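Long-range contact in GEO10716p1 (PDB 7BTG), which probably removes phosphate from arginine residues of proteins as a phosphatase of the low-molecular-weight protein tyrosine phosphatase family: residues 49-61 and 126-139. The protein carries 1 engineered substitution. Numbering follows the deposited sequence.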
loop_
_atom_site.group_PDB
_atom_site.type_symbol
_atom_site.label_atom_id
_atom_site.label_comp_id
_atom_site.label_asym_id
_atom_site.label_seq_id
_atom_site.Cartn_x
_atom_site.Cartn_y
_atom_site.Cartn_z
ATOM N N PRO A 49 0.075 10.136 -8.957
ATOM C CA PRO A 49 -1.078 9.865 -8.090
ATOM C C PRO A 49 -2.142 10.928 -8.257
ATOM O O PRO A 49 -1.853 12.079 -8.587
ATOM C CB PRO A 49 -0.480 9.890 -6.680
ATOM C CG PRO A 49 0.961 9.524 -6.895
ATOM C CD PRO A 49 1.322 10.214 -8.175
ATOM N N GLN A 50 -3.390 10.517 -8.053
ATOM C CA GLN A 50 -4.504 11.406 -8.316
ATOM C C GLN A 50 -4.377 12.662 -7.467
ATOM O O GLN A 50 -4.049 12.598 -6.280
ATOM C CB GLN A 50 -5.820 10.704 -8.029
ATOM C CG GLN A 50 -6.965 11.361 -8.715
ATOM C CD GLN A 50 -8.301 10.855 -8.234
ATOM O OE1 GLN A 50 -9.192 10.554 -9.039
ATOM N NE2 GLN A 50 -8.461 10.772 -6.911
ATOM N N ALA A 51 -4.671 13.808 -8.086
ATOM C CA ALA A 51 -4.226 15.090 -7.550
ATOM C C ALA A 51 -4.747 15.339 -6.138
ATOM O O ALA A 51 -4.020 15.869 -5.291
ATOM C CB ALA A 51 -4.647 16.214 -8.492
ATOM N N ARG A 52 -5.986 14.948 -5.851
ATOM C CA ARG A 52 -6.515 15.246 -4.525
ATOM C C ARG A 52 -5.854 14.427 -3.423
ATOM O O ARG A 52 -6.054 14.739 -2.246
ATOM C CB ARG A 52 -8.027 15.045 -4.515
ATOM C CG ARG A 52 -8.457 13.668 -4.860
ATOM C CD ARG A 52 -9.773 13.669 -5.628
ATOM N NE ARG A 52 -10.972 13.555 -4.801
ATOM C CZ ARG A 52 -11.993 12.760 -5.120
ATOM N NH1 ARG A 52 -11.916 12.010 -6.207
ATOM N NH2 ARG A 52 -13.074 12.686 -4.356
ATOM N N GLY A 53 -5.066 13.411 -3.769
ATOM C CA GLY A 53 -4.349 12.627 -2.783
ATOM C C GLY A 53 -2.987 13.225 -2.523
ATOM O O GLY A 53 -2.488 13.215 -1.392
ATOM N N GLN A 54 -2.366 13.751 -3.584
ATOM C CA GLN A 54 -1.132 14.512 -3.416
ATOM C C GLN A 54 -1.371 15.760 -2.576
ATOM O O GLN A 54 -0.474 16.207 -1.845
ATOM C CB GLN A 54 -0.556 14.886 -4.784
ATOM C CG GLN A 54 -0.019 13.700 -5.576
ATOM C CD GLN A 54 0.797 14.115 -6.797
ATOM O OE1 GLN A 54 0.264 14.247 -7.895
ATOM N NE2 GLN A 54 2.099 14.310 -6.608
ATOM N N GLN A 55 -2.572 16.330 -2.657
ATOM C CA GLN A 55 -2.903 17.466 -1.811
ATOM C C GLN A 55 -2.998 17.047 -0.355
ATOM O O GLN A 55 -2.308 17.604 0.508
ATOM C CB GLN A 55 -4.207 18.111 -2.275
ATOM C CG GLN A 55 -4.006 19.032 -3.471
ATOM C CD GLN A 55 -2.782 19.937 -3.314
ATOM O OE1 GLN A 55 -2.841 20.959 -2.621
ATOM N NE2 GLN A 55 -1.662 19.560 -3.957
ATOM N N LEU A 56 -3.839 16.053 -0.066
ATOM C CA LEU A 56 -3.941 15.549 1.298
ATOM C C LEU A 56 -2.570 15.171 1.851
ATOM O O LEU A 56 -2.266 15.441 3.016
ATOM C CB LEU A 56 -4.901 14.363 1.336
ATOM C CG LEU A 56 -5.101 13.652 2.663
ATOM C CD1 LEU A 56 -5.535 14.649 3.721
ATOM C CD2 LEU A 56 -6.152 12.582 2.483
ATOM N N LEU A 57 -1.712 14.592 1.017
ATOM C CA LEU A 57 -0.364 14.258 1.461
ATOM C C LEU A 57 0.445 15.508 1.797
ATOM O O LEU A 57 1.040 15.594 2.877
ATOM C CB LEU A 57 0.341 13.429 0.394
ATOM C CG LEU A 57 -0.119 11.973 0.346
ATOM C CD1 LEU A 57 0.440 11.297 -0.887
ATOM C CD2 LEU A 57 0.327 11.246 1.611
ATOM N N LYS A 58 0.498 16.481 0.875
ATOM C CA LYS A 58 1.193 17.739 1.150
ATOM C C LYS A 58 0.678 18.392 2.423
ATOM O O LYS A 58 1.462 18.858 3.257
ATOM C CB LYS A 58 1.047 18.701 -0.030
ATOM C CG LYS A 58 1.077 20.185 0.383
ATOM C CD LYS A 58 0.973 21.140 -0.791
ATOM C CE LYS A 58 2.347 21.509 -1.339
ATOM N NZ LYS A 58 2.221 22.483 -2.464
ATOM N N GLN A 59 -0.636 18.428 2.594
ATOM C CA GLN A 59 -1.218 18.927 3.825
ATOM C C GLN A 59 -0.700 18.197 5.067
ATOM O O GLN A 59 -0.885 18.700 6.180
ATOM C CB GLN A 59 -2.737 18.828 3.687
ATOM C CG GLN A 59 -3.541 18.793 4.954
ATOM C CD GLN A 59 -5.005 18.607 4.660
ATOM O OE1 GLN A 59 -5.491 19.039 3.613
ATOM N NE2 GLN A 59 -5.718 17.943 5.565
ATOM N N HIS A 60 -0.026 17.051 4.911
ATOM C CA HIS A 60 0.612 16.357 6.025
ATOM C C HIS A 60 2.129 16.323 5.895
ATOM O O HIS A 60 2.783 15.492 6.534
ATOM C CB HIS A 60 0.068 14.937 6.157
ATOM C CG HIS A 60 -1.280 14.873 6.794
ATOM N ND1 HIS A 60 -1.453 14.760 8.155
ATOM C CD2 HIS A 60 -2.524 14.925 6.257
ATOM C CE1 HIS A 60 -2.745 14.721 8.432
ATOM N NE2 HIS A 60 -3.418 14.824 7.299
ATOM N N GLY A 61 2.699 17.206 5.081
ATOM C CA GLY A 61 4.134 17.288 4.938
ATOM C C GLY A 61 4.744 16.239 4.048
ATOM O O GLY A 61 5.977 16.145 3.977
ATOM N N PRO A 126 -10.938 5.296 -2.950
ATOM C CA PRO A 126 -11.544 6.637 -2.947
ATOM C C PRO A 126 -11.655 7.292 -4.312
ATOM O O PRO A 126 -12.217 8.385 -4.390
ATOM C CB PRO A 126 -10.568 7.437 -2.071
ATOM C CG PRO A 126 -9.239 6.845 -2.393
ATOM C CD PRO A 126 -9.507 5.348 -2.602
ATOM N N TYR A 127 -11.134 6.650 -5.365
ATOM C CA TYR A 127 -11.048 7.256 -6.698
ATOM C C TYR A 127 -12.349 7.921 -7.129
ATOM O O TYR A 127 -12.333 9.038 -7.653
ATOM C CB TYR A 127 -10.644 6.195 -7.729
ATOM C CG TYR A 127 -10.236 6.733 -9.091
ATOM C CD1 TYR A 127 -11.178 6.927 -10.106
ATOM C CD2 TYR A 127 -8.914 7.021 -9.371
ATOM C CE1 TYR A 127 -10.797 7.420 -11.361
ATOM C CE2 TYR A 127 -8.529 7.513 -10.618
ATOM C CZ TYR A 127 -9.476 7.708 -11.604
ATOM O OH TYR A 127 -9.070 8.194 -12.820
ATOM N N PHE A 128 -13.481 7.261 -6.914
ATOM C CA PHE A 128 -14.767 7.700 -7.447
ATOM C C PHE A 128 -15.669 8.302 -6.380
ATOM O O PHE A 128 -16.847 8.564 -6.645
ATOM C CB PHE A 128 -15.483 6.522 -8.101
ATOM C CG PHE A 128 -15.634 5.352 -7.173
ATOM C CD1 PHE A 128 -14.695 4.332 -7.170
ATOM C CD2 PHE A 128 -16.686 5.294 -6.280
ATOM C CE1 PHE A 128 -14.820 3.270 -6.305
ATOM C CE2 PHE A 128 -16.814 4.237 -5.401
ATOM C CZ PHE A 128 -15.874 3.217 -5.416
ATOM N N ILE A 129 -15.158 8.486 -5.174
ATOM C CA ILE A 129 -15.936 9.025 -4.070
ATOM C C ILE A 129 -15.837 10.540 -4.136
ATOM O O ILE A 129 -14.732 11.097 -4.135
ATOM C CB ILE A 129 -15.422 8.488 -2.728
ATOM C CG1 ILE A 129 -15.652 6.980 -2.648
ATOM C CG2 ILE A 129 -16.107 9.202 -1.580
ATOM C CD1 ILE A 129 -17.129 6.572 -2.643
ATOM N N GLN A 130 -16.985 11.207 -4.216
ATOM C CA GLN A 130 -16.986 12.651 -4.406
ATOM C C GLN A 130 -16.456 13.349 -3.157
ATOM O O GLN A 130 -16.858 13.034 -2.033
ATOM C CB GLN A 130 -18.388 13.154 -4.751
ATOM C CG GLN A 130 -18.377 14.478 -5.546
ATOM C CD GLN A 130 -19.736 15.182 -5.597
ATOM O OE1 GLN A 130 -20.764 14.564 -5.861
ATOM N NE2 GLN A 130 -19.736 16.485 -5.335
ATOM N N GLY A 131 -15.556 14.298 -3.355
ATOM C CA GLY A 131 -15.019 15.044 -2.243
ATOM C C GLY A 131 -13.831 14.330 -1.634
ATOM O O GLY A 131 -13.205 13.460 -2.246
ATOM N N MET A 132 -13.530 14.694 -0.390
ATOM C CA MET A 132 -12.333 14.229 0.293
ATOM C C MET A 132 -12.601 13.167 1.347
ATOM O O MET A 132 -11.645 12.612 1.887
ATOM C CB MET A 132 -11.620 15.415 0.947
ATOM C CG MET A 132 -10.918 16.303 -0.026
ATOM S SD MET A 132 -9.630 15.406 -0.895
ATOM C CE MET A 132 -8.765 16.807 -1.588
ATOM N N GLY A 133 -13.868 12.883 1.655
ATOM C CA GLY A 133 -14.170 11.941 2.725
ATOM C C GLY A 133 -13.578 10.560 2.503
ATOM O O GLY A 133 -13.122 9.908 3.446
ATOM N N GLY A 134 -13.568 10.094 1.253
ATOM C CA GLY A 134 -12.964 8.804 0.977
ATOM C C GLY A 134 -11.459 8.816 1.163
ATOM O O GLY A 134 -10.889 7.869 1.699
ATOM N N PHE A 135 -10.792 9.882 0.719
ATOM C CA PHE A 135 -9.349 9.949 0.902
ATOM C C PHE A 135 -8.990 10.075 2.374
ATOM O O PHE A 135 -7.983 9.519 2.821
ATOM C CB PHE A 135 -8.764 11.116 0.119
ATOM C CG PHE A 135 -8.370 10.768 -1.284
ATOM C CD1 PHE A 135 -7.087 10.326 -1.567
ATOM C CD2 PHE A 135 -9.284 10.886 -2.323
ATOM C CE1 PHE A 135 -6.721 10.008 -2.854
ATOM C CE2 PHE A 135 -8.926 10.558 -3.614
ATOM C CZ PHE A 135 -7.638 10.125 -3.878
ATOM N N ASN A 136 -9.816 10.785 3.148
ATOM C CA ASN A 136 -9.490 11.038 4.549
ATOM C C ASN A 136 -9.606 9.766 5.369
ATOM O O ASN A 136 -8.716 9.447 6.161
ATOM C CB ASN A 136 -10.393 12.137 5.119
ATOM C CG ASN A 136 -10.053 13.505 4.568
ATOM O OD1 ASN A 136 -8.881 13.821 4.348
ATOM N ND2 ASN A 136 -11.067 14.313 4.320
ATOM N N ALA A 137 -10.701 9.023 5.191
ATOM C CA ALA A 137 -10.810 7.720 5.836
ATOM C C ALA A 137 -9.646 6.809 5.449
ATOM O O ALA A 137 -9.051 6.145 6.311
ATOM C CB ALA A 137 -12.142 7.066 5.473
ATOM N N ALA A 138 -9.302 6.763 4.158
ATOM C CA ALA A 138 -8.229 5.874 3.724
ATOM C C ALA A 138 -6.900 6.282 4.338
ATOM O O ALA A 138 -6.102 5.428 4.745
ATOM C CB ALA A 138 -8.128 5.865 2.194
ATOM N N TYR A 139 -6.636 7.586 4.393
ATOM C CA TYR A 139 -5.392 8.045 4.986
ATOM C C TYR A 139 -5.282 7.576 6.428
ATOM O O TYR A 139 -4.227 7.087 6.847
ATOM C CB TYR A 139 -5.305 9.566 4.899
ATOM C CG TYR A 139 -4.107 10.124 5.630
ATOM C CD1 TYR A 139 -4.181 10.443 6.983
ATOM C CD2 TYR A 139 -2.906 10.331 4.976
ATOM C CE1 TYR A 139 -3.097 10.937 7.654
ATOM C CE2 TYR A 139 -1.813 10.828 5.649
ATOM C CZ TYR A 139 -1.917 11.128 6.985
ATOM O OH TYR A 139 -0.835 11.624 7.674
HETATM O O HOH W 1 -0.438 12.849 9.991
#
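His60 and Tyr139 stack face to face, their ring centroids 4.4 Å apart and their planes tilted by 25°; the phenol oxygen lies over the rim of the imidazole. A water in the plane of the Tyr139 ring bridges its OH and His60 ND1, the bond to ND1 being weak and tilted out of the imidazole plane. At the other end of the contact the Gln50 amide lies between two aromatic rings. Its OE1 sits over one face of Tyr127, 3.5 Å from CE2 of that ring, while its NE2 meets the edge of Phe135, 3.2 Å from CZ. Pro126 CG lies over the centre of one Phe135 face, and the ring also comes up against the backbone of Gly53, whose CA is 3.5 Å from Phe135 CE1.

With CG between the backbone N and the carbonyl carbon (chi1 60°), the Arg52 chain crosses Phe135 at about a right angle, CG resting 3.4 Å from CE2. Phe135 CE2 also lies over one face of the guanidinium, whose edge is turned to the carbonyl oxygens of Tyr127, Ile129 and Gly131. Arg52 NH1 gives Tyr127 O a weak bond of 3.3 Å; the modelled place of NH2, beside Ile129 O and Gly131 O, is doubtful. Farther along, Leu56 CD2 packs 3.8 Å from Phe135 CB.

Replacing Phe135 by an alanine would probably open a gap between Gly53 and Pro126 and leave the Arg52 chain freer to turn. Phe135 also touches Cys12 and Met16, while Tyr127, hydrogen-bonded through OH to Asn44, lies near a phosphate ion probably from the crystallisation liquor, consistent with the active-site rim. Helices 51-58 and 133-139 cross at -51° around Phe135; Gln50 and Arg52 bind the start of helix 51-58 to the Asp-Pro-Tyr loop, which in low-molecular-weight phosphatases flanks the phosphate-binding loop.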